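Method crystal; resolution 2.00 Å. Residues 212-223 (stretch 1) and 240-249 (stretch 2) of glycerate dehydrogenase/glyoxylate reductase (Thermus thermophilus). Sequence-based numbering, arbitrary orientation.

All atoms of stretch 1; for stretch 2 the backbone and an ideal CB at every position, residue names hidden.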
ATOM      1  N   ASN A 212     -22.882  -2.373 -12.215  1.00 20.44           N
ATOM      2  CA  ASN A 212     -23.409  -1.475 -13.227  1.00 21.32           C
ATOM      3  C   ASN A 212     -23.739  -0.129 -12.590  1.00 19.97           C
ATOM      4  O   ASN A 212     -23.469   0.092 -11.407  1.00 17.78           O
ATOM      5  CB  ASN A 212     -24.665  -2.077 -13.868  1.00 22.40           C
ATOM      6  CG  ASN A 212     -25.674  -2.559 -12.837  1.00 24.52           C
ATOM      7  OD1 ASN A 212     -25.903  -1.900 -11.820  1.00 22.48           O
ATOM      8  ND2 ASN A 212     -26.291  -3.706 -13.103  1.00 25.09           N
ATOM      9  N   ARG A 213     -24.332   0.762 -13.377  1.00 19.66           N
ATOM     10  CA  ARG A 213     -24.685   2.091 -12.901  1.00 18.74           C
ATOM     11  C   ARG A 213     -25.563   2.071 -11.652  1.00 19.00           C
ATOM     12  O   ARG A 213     -25.327   2.837 -10.716  1.00 18.67           O
ATOM     13  CB  ARG A 213     -25.378   2.879 -14.026  1.00 19.54           C
ATOM     14  CG  ARG A 213     -25.774   4.298 -13.643  1.00 20.69           C
ATOM     15  CD  ARG A 213     -26.278   5.102 -14.849  1.00 21.82           C
ATOM     16  NE  ARG A 213     -25.210   5.392 -15.806  1.00 21.42           N
ATOM     17  CZ  ARG A 213     -24.905   4.633 -16.854  1.00 23.56           C
ATOM     18  NH1 ARG A 213     -25.593   3.526 -17.105  1.00 24.47           N
ATOM     19  NH2 ARG A 213     -23.896   4.975 -17.646  1.00 24.01           N
ATOM     20  N   GLU A 214     -26.567   1.197 -11.625  1.00 18.90           N
ATOM     21  CA  GLU A 214     -27.465   1.118 -10.473  1.00 21.86           C
ATOM     22  C   GLU A 214     -26.780   0.631  -9.203  1.00 20.41           C
ATOM     23  O   GLU A 214     -27.029   1.157  -8.120  1.00 22.63           O
ATOM     24  CB  GLU A 214     -28.665   0.214 -10.777  1.00 23.99           C
ATOM     25  CG  GLU A 214     -28.470  -0.679 -11.978  1.00 31.27           C
ATOM     26  CD  GLU A 214     -28.500   0.091 -13.289  1.00 31.92           C
ATOM     27  OE1 GLU A 214     -27.999  -0.444 -14.301  1.00 34.36           O
ATOM     28  OE2 GLU A 214     -29.033   1.225 -13.307  1.00 32.22           O
ATOM     29  N   ARG A 215     -25.918  -0.370  -9.328  1.00 18.93           N
ATOM     30  CA  ARG A 215     -25.233  -0.890  -8.156  1.00 17.34           C
ATOM     31  C   ARG A 215     -24.149   0.054  -7.636  1.00 17.55           C
ATOM     32  O   ARG A 215     -23.943   0.155  -6.427  1.00 18.65           O
ATOM     33  CB  ARG A 215     -24.649  -2.274  -8.454  1.00 18.13           C
ATOM     34  CG  ARG A 215     -25.723  -3.323  -8.711  1.00 20.79           C
ATOM     35  CD  ARG A 215     -25.241  -4.724  -8.413  1.00 22.75           C
ATOM     36  NE  ARG A 215     -26.327  -5.696  -8.537  1.00 25.78           N
ATOM     37  CZ  ARG A 215     -26.720  -6.249  -9.679  1.00 24.05           C
ATOM     38  NH1 ARG A 215     -26.116  -5.942 -10.819  1.00 24.83           N
ATOM     39  NH2 ARG A 215     -27.733  -7.103  -9.681  1.00 26.55           N
ATOM     40  N   LEU A 216     -23.470   0.756  -8.544  1.00 17.14           N
ATOM     41  CA  LEU A 216     -22.424   1.692  -8.147  1.00 16.71           C
ATOM     42  C   LEU A 216     -23.016   2.836  -7.333  1.00 19.01           C
ATOM     43  O   LEU A 216     -22.457   3.238  -6.312  1.00 16.77           O
ATOM     44  CB  LEU A 216     -21.697   2.245  -9.380  1.00 17.18           C
ATOM     45  CG  LEU A 216     -20.755   1.267 -10.097  1.00 17.31           C
ATOM     46  CD1 LEU A 216     -20.319   1.850 -11.428  1.00 17.65           C
ATOM     47  CD2 LEU A 216     -19.541   0.978  -9.213  1.00 15.87           C
ATOM     48  N   PHE A 217     -24.154   3.359  -7.783  1.00 18.02           N
ATOM     49  CA  PHE A 217     -24.807   4.445  -7.067  1.00 18.11           C
ATOM     50  C   PHE A 217     -25.611   3.933  -5.876  1.00 18.03           C
ATOM     51  O   PHE A 217     -26.149   4.717  -5.100  1.00 18.93           O
ATOM     52  CB  PHE A 217     -25.686   5.251  -8.024  1.00 17.23           C
ATOM     53  CG  PHE A 217     -24.907   6.203  -8.887  1.00 16.81           C
ATOM     54  CD1 PHE A 217     -24.412   7.389  -8.358  1.00 17.52           C
ATOM     55  CD2 PHE A 217     -24.646   5.903 -10.220  1.00 19.23           C
ATOM     56  CE1 PHE A 217     -23.663   8.271  -9.143  1.00 16.57           C
ATOM     57  CE2 PHE A 217     -23.897   6.775 -11.020  1.00 19.04           C
ATOM     58  CZ  PHE A 217     -23.405   7.964 -10.478  1.00 17.28           C
ATOM     59  N   ALA A 218     -25.680   2.612  -5.724  1.00 17.56           N
ATOM     60  CA  ALA A 218     -26.383   2.015  -4.593  1.00 17.05           C
ATOM     61  C   ALA A 218     -25.379   1.932  -3.447  1.00 17.06           C
ATOM     62  O   ALA A 218     -25.752   1.823  -2.282  1.00 16.72           O
ATOM     63  CB  ALA A 218     -26.898   0.622  -4.946  1.00 17.74           C
ATOM     64  N   MET A 219     -24.094   1.975  -3.786  1.00 16.49           N
ATOM     65  CA  MET A 219     -23.051   1.937  -2.770  1.00 16.14           C
ATOM     66  C   MET A 219     -23.160   3.230  -1.958  1.00 16.62           C
ATOM     67  O   MET A 219     -23.711   4.222  -2.439  1.00 15.87           O
ATOM     68  CB  MET A 219     -21.674   1.821  -3.439  1.00 16.33           C
ATOM     69  CG  MET A 219     -21.407   0.441  -4.037  1.00 15.59           C
ATOM     70  SD  MET A 219     -19.824   0.291  -4.900  1.00 17.72           S
ATOM     71  CE  MET A 219     -18.663   0.727  -3.555  1.00 14.61           C
ATOM     72  N   LYS A 220     -22.659   3.239  -0.730  1.00 17.58           N
ATOM     73  CA  LYS A 220     -22.817   4.479   0.019  1.00 20.68           C
ATOM     74  C   LYS A 220     -21.926   5.606  -0.508  1.00 19.66           C
ATOM     75  O   LYS A 220     -20.882   5.387  -1.096  1.00 16.85           O
ATOM     76  CB  LYS A 220     -22.697   4.298   1.574  1.00 26.16           C
ATOM     77  CG  LYS A 220     -21.400   3.637   2.080  1.00 28.74           C
ATOM     78  CD  LYS A 220     -21.620   2.719   3.324  1.00 30.83           C
ATOM     79  CE  LYS A 220     -21.192   3.388   4.648  1.00 30.92           C
ATOM     80  NZ  LYS A 220     -21.510   2.557   5.818  1.00 32.74           N
ATOM     81  N   ARG A 221     -22.422   6.833  -0.356  1.00 17.12           N
ATOM     82  CA  ARG A 221     -21.672   7.995  -0.823  1.00 16.26           C
ATOM     83  C   ARG A 221     -20.435   7.995   0.066  1.00 15.05           C
ATOM     84  O   ARG A 221     -20.542   7.850   1.286  1.00 14.26           O
ATOM     85  CB  ARG A 221     -22.473   9.293  -0.629  1.00 15.04           C
ATOM     86  CG  ARG A 221     -21.767  10.544  -1.177  1.00 15.55           C
ATOM     87  CD  ARG A 221     -22.555  11.831  -0.909  1.00 14.82           C
ATOM     88  NE  ARG A 221     -21.803  13.019  -1.314  1.00 14.46           N
ATOM     89  CZ  ARG A 221     -21.825  13.567  -2.529  1.00 18.53           C
ATOM     90  NH1 ARG A 221     -22.577  13.051  -3.496  1.00 15.59           N
ATOM     91  NH2 ARG A 221     -21.071  14.630  -2.784  1.00 17.77           N
ATOM     92  N   GLY A 222     -19.262   8.131  -0.545  1.00 14.27           N
ATOM     93  CA  GLY A 222     -18.036   8.110   0.230  1.00 14.64           C
ATOM     94  C   GLY A 222     -17.438   6.715   0.338  1.00 14.80           C
ATOM     95  O   GLY A 222     -16.505   6.496   1.110  1.00 16.14           O
ATOM     96  N   ALA A 223     -17.972   5.768  -0.431  1.00 14.27           N
ATOM     97  CA  ALA A 223     -17.471   4.396  -0.416  1.00 14.99           C
ATOM     98  C   ALA A 223     -16.324   4.234  -1.414  1.00 14.05           C
ATOM     99  O   ALA A 223     -16.128   5.075  -2.283  1.00 13.20           O
ATOM    100  CB  ALA A 223     -18.592   3.419  -0.760  1.00 14.98           C
ATOM    101  N   UNK A 240     -16.880   6.000 -13.899  1.00 14.28           N
ATOM    102  CA  UNK A 240     -16.423   7.375 -14.089  1.00 15.93           C
ATOM    103  C   UNK A 240     -17.478   8.335 -13.539  1.00 14.67           C
ATOM    104  O   UNK A 240     -17.163   9.293 -12.839  1.00 15.61           O
ATOM    105  CB  UNK A 240     -16.145   7.661 -15.566  1.00 15.93           C
ATOM    106  N   UNK A 241     -18.735   8.062 -13.866  1.00 15.90           N
ATOM    107  CA  UNK A 241     -19.844   8.887 -13.398  1.00 15.87           C
ATOM    108  C   UNK A 241     -19.897   8.953 -11.870  1.00 14.69           C
ATOM    109  O   UNK A 241     -19.999  10.034 -11.291  1.00 12.81           O
ATOM    110  CB  UNK A 241     -21.167   8.345 -13.943  1.00 15.87           C
ATOM    111  N   UNK A 242     -19.817   7.786 -11.235  1.00 14.01           N
ATOM    112  CA  UNK A 242     -19.881   7.659  -9.781  1.00 14.89           C
ATOM    113  C   UNK A 242     -18.694   8.258  -9.048  1.00 14.54           C
ATOM    114  O   UNK A 242     -18.802   8.623  -7.873  1.00 17.23           O
ATOM    115  CB  UNK A 242     -20.001   6.181  -9.404  1.00 14.89           C
ATOM    116  N   UNK A 243     -17.561   8.360  -9.732  1.00 14.48           N
ATOM    117  CA  UNK A 243     -16.357   8.902  -9.116  1.00 15.18           C
ATOM    118  C   UNK A 243     -16.315  10.420  -9.067  1.00 16.30           C
ATOM    119  O   UNK A 243     -15.513  10.994  -8.335  1.00 16.48           O
ATOM    120  CB  UNK A 243     -15.127   8.392  -9.869  1.00 15.18           C
ATOM    121  N   UNK A 244     -17.179  11.078  -9.830  1.00 17.44           N
ATOM    122  CA  UNK A 244     -17.161  12.533  -9.833  1.00 20.62           C
ATOM    123  C   UNK A 244     -17.581  13.152  -8.507  1.00 21.17           C
ATOM    124  O   UNK A 244     -17.118  14.236  -8.163  1.00 22.22           O
ATOM    125  CB  UNK A 244     -18.074  13.052 -10.945  1.00 20.62           C
ATOM    126  N   UNK A 245     -18.428  12.460  -7.747  1.00 20.79           N
ATOM    127  CA  UNK A 245     -18.856  13.003  -6.467  1.00 19.12           C
ATOM    128  C   UNK A 245     -19.491  12.027  -5.485  1.00 18.83           C
ATOM    129  O   UNK A 245     -19.548  12.299  -4.285  1.00 21.36           O
ATOM    130  CB  UNK A 245     -19.853  14.134  -6.731  1.00 19.12           C
ATOM    131  N   UNK A 246     -19.967  10.890  -5.979  1.00 15.65           N
ATOM    132  CA  UNK A 246     -20.604   9.902  -5.115  1.00 15.27           C
ATOM    133  C   UNK A 246     -19.598   9.038  -4.348  1.00 15.20           C
ATOM    134  O   UNK A 246     -19.590   9.030  -3.117  1.00 16.52           O
ATOM    135  CB  UNK A 246     -21.517   9.003  -5.951  1.00 15.27           C
ATOM    136  N   UNK A 247     -18.747   8.321  -5.076  1.00 14.41           N
ATOM    137  CA  UNK A 247     -17.742   7.452  -4.453  1.00 14.08           C
ATOM    138  C   UNK A 247     -16.509   8.200  -3.981  1.00 15.35           C
ATOM    139  O   UNK A 247     -16.087   9.176  -4.606  1.00 16.24           O
ATOM    140  CB  UNK A 247     -17.318   6.360  -5.437  1.00 14.08           C
ATOM    141  N   UNK A 248     -15.931   7.750  -2.869  1.00 13.37           N
ATOM    142  CA  UNK A 248     -14.719   8.379  -2.361  1.00 14.47           C
ATOM    143  C   UNK A 248     -13.635   8.130  -3.410  1.00 14.48           C
ATOM    144  O   UNK A 248     -12.831   9.009  -3.707  1.00 13.74           O
ATOM    145  CB  UNK A 248     -14.322   7.832  -0.988  1.00 14.47           C
ATOM    146  N   UNK A 249     -13.625   6.919  -3.965  1.00 14.26           N
ATOM    147  CA  UNK A 249     -12.629   6.575  -4.966  1.00 14.78           C
ATOM    148  C   UNK A 249     -12.656   5.119  -5.394  1.00 15.83           C
ATOM    149  O   UNK A 249     -13.521   4.348  -4.968  1.00 14.71           O
ATOM    150  CB  UNK A 249     -11.235   6.915  -4.434  1.00 14.78           C
TER

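Position 240 lies on a helix with its CA-to-CB bond directed away from stretch 1, none of whose atoms lies within 5.5 Å of the ideal CB. Stretch 1 therefore sets no preference here; the residue is Val240.

At position 241 the bond points toward stretch 1. The ideal CB lies 4.1 Å from Phe217 CZ and 5.3 Å from Arg213 NE, so the site offers a ring to pack on and, beyond it, a guanidinium. An acidic side chain would suit, as might a polar amide, and a longer one reaches the charge more easily. The deposited residue is Glu241, extended at chi2 (t), and its carboxylate meets the edge of the guanidinium in a two-pronged salt bridge: Arg213 NE donates to Glu241 OE1 at 2.8 Å and Arg213 NH2 to Glu241 OE2 at 2.7 Å, both nearly linear.

Position 242 also points toward stretch 1, but its ideal CB is already 4.0 Å from Phe217 CZ and 4.3 Å from Leu216 CB. With so little distance left, a small apolar residue is the natural choice. Ala242 fills it, its CB lying over one face of the Phe217 ring, 4.2 Å from the centroid, and 4.3 Å from Leu216 CB.

Positions 243 and 244 have nothing of stretch 1 near their ideal CB atoms, and many residues would serve. They are Leu243 and Arg244, and neither touches stretch 1.

At position 245 phi/psi is -163/-20, and an ideal CB would sit 4.2 Å from Arg221 NH2 with room to spare, so small residues other than glycine are conceivable. The residue is Gly245. Its carbonyl O lies over one face of the Arg221 guanidinium, 3.1 Å from Arg221 CZ, a placement unsuited to hydrogen bonding.

Position 246 points sideways, its ideal CB 3.9 Å from Phe217 CE1, while the carbonyl of Met219 offers an acceptor further on. A flat side chain carrying a donor would fit, histidine among several candidates. His246 packs one face near Phe217 CD1, and its NE2 donates to Met219 O at 2.7 Å. A water bridges its other nitrogen to stretch 1, 2.8 Å from His246 ND1 and 2.9 Å from Arg221 NH1. The backbone joins in as well, Gly222 N donating to His246 O at 2.7 Å.

At position 247 the bond points away overall, although the ideal CB is 3.6 Å from Ala223 O. Apolar atoms of Leu216, Met219 and Ala223 are available to a branched or flexible aliphatic chain that turns back. Leu247 does so: its CD2 lies 4.0 Å from both Met219 CE and Ala223 CB.

Position 248 has its ideal CB 3.3 Å from Gly222 O, pointing sideways; a side chain could leave in a direction free of stretch 1, so size is loosely limited. In Phe248 the ring leads away, and the firm link is backbone, Phe248 N donating to Ala223 O at 2.7 Å.

Position 249, extended at 174/-176, points away with no neighbour from stretch 1 around its ideal CB; it is Gly249.

Stretch 2, residues 240-249: VEALRGHLFG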
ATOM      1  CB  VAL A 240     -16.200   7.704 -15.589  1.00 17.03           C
ATOM      2  CG1 VAL A 240     -15.992   9.214 -15.761  1.00 17.13           C
ATOM      3  CG2 VAL A 240     -14.989   6.947 -16.122  1.00 16.62           C
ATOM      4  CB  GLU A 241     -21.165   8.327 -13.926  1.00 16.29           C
ATOM      5  CG  GLU A 241     -21.311   8.389 -15.443  1.00 16.71           C
ATOM      6  CD  GLU A 241     -22.563   7.677 -15.946  1.00 19.29           C
ATOM      7  OE1 GLU A 241     -23.513   7.499 -15.153  1.00 22.04           O
ATOM      8  OE2 GLU A 241     -22.606   7.306 -17.137  1.00 18.19           O
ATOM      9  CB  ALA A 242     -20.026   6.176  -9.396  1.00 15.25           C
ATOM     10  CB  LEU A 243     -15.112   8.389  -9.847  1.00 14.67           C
ATOM     11  CG  LEU A 243     -14.720   6.935  -9.563  1.00 13.98           C
ATOM     12  CD1 LEU A 243     -13.610   6.519 -10.493  1.00 16.94           C
ATOM     13  CD2 LEU A 243     -14.278   6.797  -8.116  1.00 15.39           C
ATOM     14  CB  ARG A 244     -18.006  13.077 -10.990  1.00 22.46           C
ATOM     15  CG  ARG A 244     -17.409  12.732 -12.349  1.00 28.47           C
ATOM     16  CD  ARG A 244     -18.017  13.533 -13.485  1.00 33.25           C
ATOM     17  NE  ARG A 244     -17.551  13.057 -14.790  1.00 37.19           N
ATOM     18  CZ  ARG A 244     -16.304  13.174 -15.240  1.00 37.87           C
ATOM     19  NH1 ARG A 244     -15.375  13.759 -14.494  1.00 40.01           N
ATOM     20  NH2 ARG A 244     -15.985  12.700 -16.437  1.00 37.62           N
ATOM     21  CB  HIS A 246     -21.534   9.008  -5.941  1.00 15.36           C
ATOM     22  CG  HIS A 246     -22.287   8.008  -5.122  1.00 17.64           C
ATOM     23  ND1 HIS A 246     -23.155   8.374  -4.116  1.00 15.97           N
ATOM     24  CD2 HIS A 246     -22.285   6.653  -5.145  1.00 16.64           C
ATOM     25  CE1 HIS A 246     -23.656   7.287  -3.554  1.00 18.78           C
ATOM     26  NE2 HIS A 246     -23.144   6.231  -4.160  1.00 17.54           N
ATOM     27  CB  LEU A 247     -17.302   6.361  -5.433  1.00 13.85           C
ATOM     28  CG  LEU A 247     -18.364   5.333  -5.824  1.00 14.94           C
ATOM     29  CD1 LEU A 247     -17.806   4.395  -6.888  1.00 15.31           C
ATOM     30  CD2 LEU A 247     -18.795   4.554  -4.588  1.00 14.51           C
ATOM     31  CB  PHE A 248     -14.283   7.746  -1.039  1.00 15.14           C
ATOM     32  CG  PHE A 248     -13.020   8.337  -0.467  1.00 16.27           C
ATOM     33  CD1 PHE A 248     -13.069   9.474   0.330  1.00 16.51           C
ATOM     34  CD2 PHE A 248     -11.783   7.759  -0.734  1.00 15.89           C
ATOM     35  CE1 PHE A 248     -11.901  10.027   0.859  1.00 19.33           C
ATOM     36  CE2 PHE A 248     -10.610   8.300  -0.213  1.00 17.42           C
ATOM     37  CZ  PHE A 248     -10.667   9.435   0.585  1.00 16.82           C
TER
HETATM   38  O   HOH W   1     -24.390  10.896  -3.961  1.00 12.79           O
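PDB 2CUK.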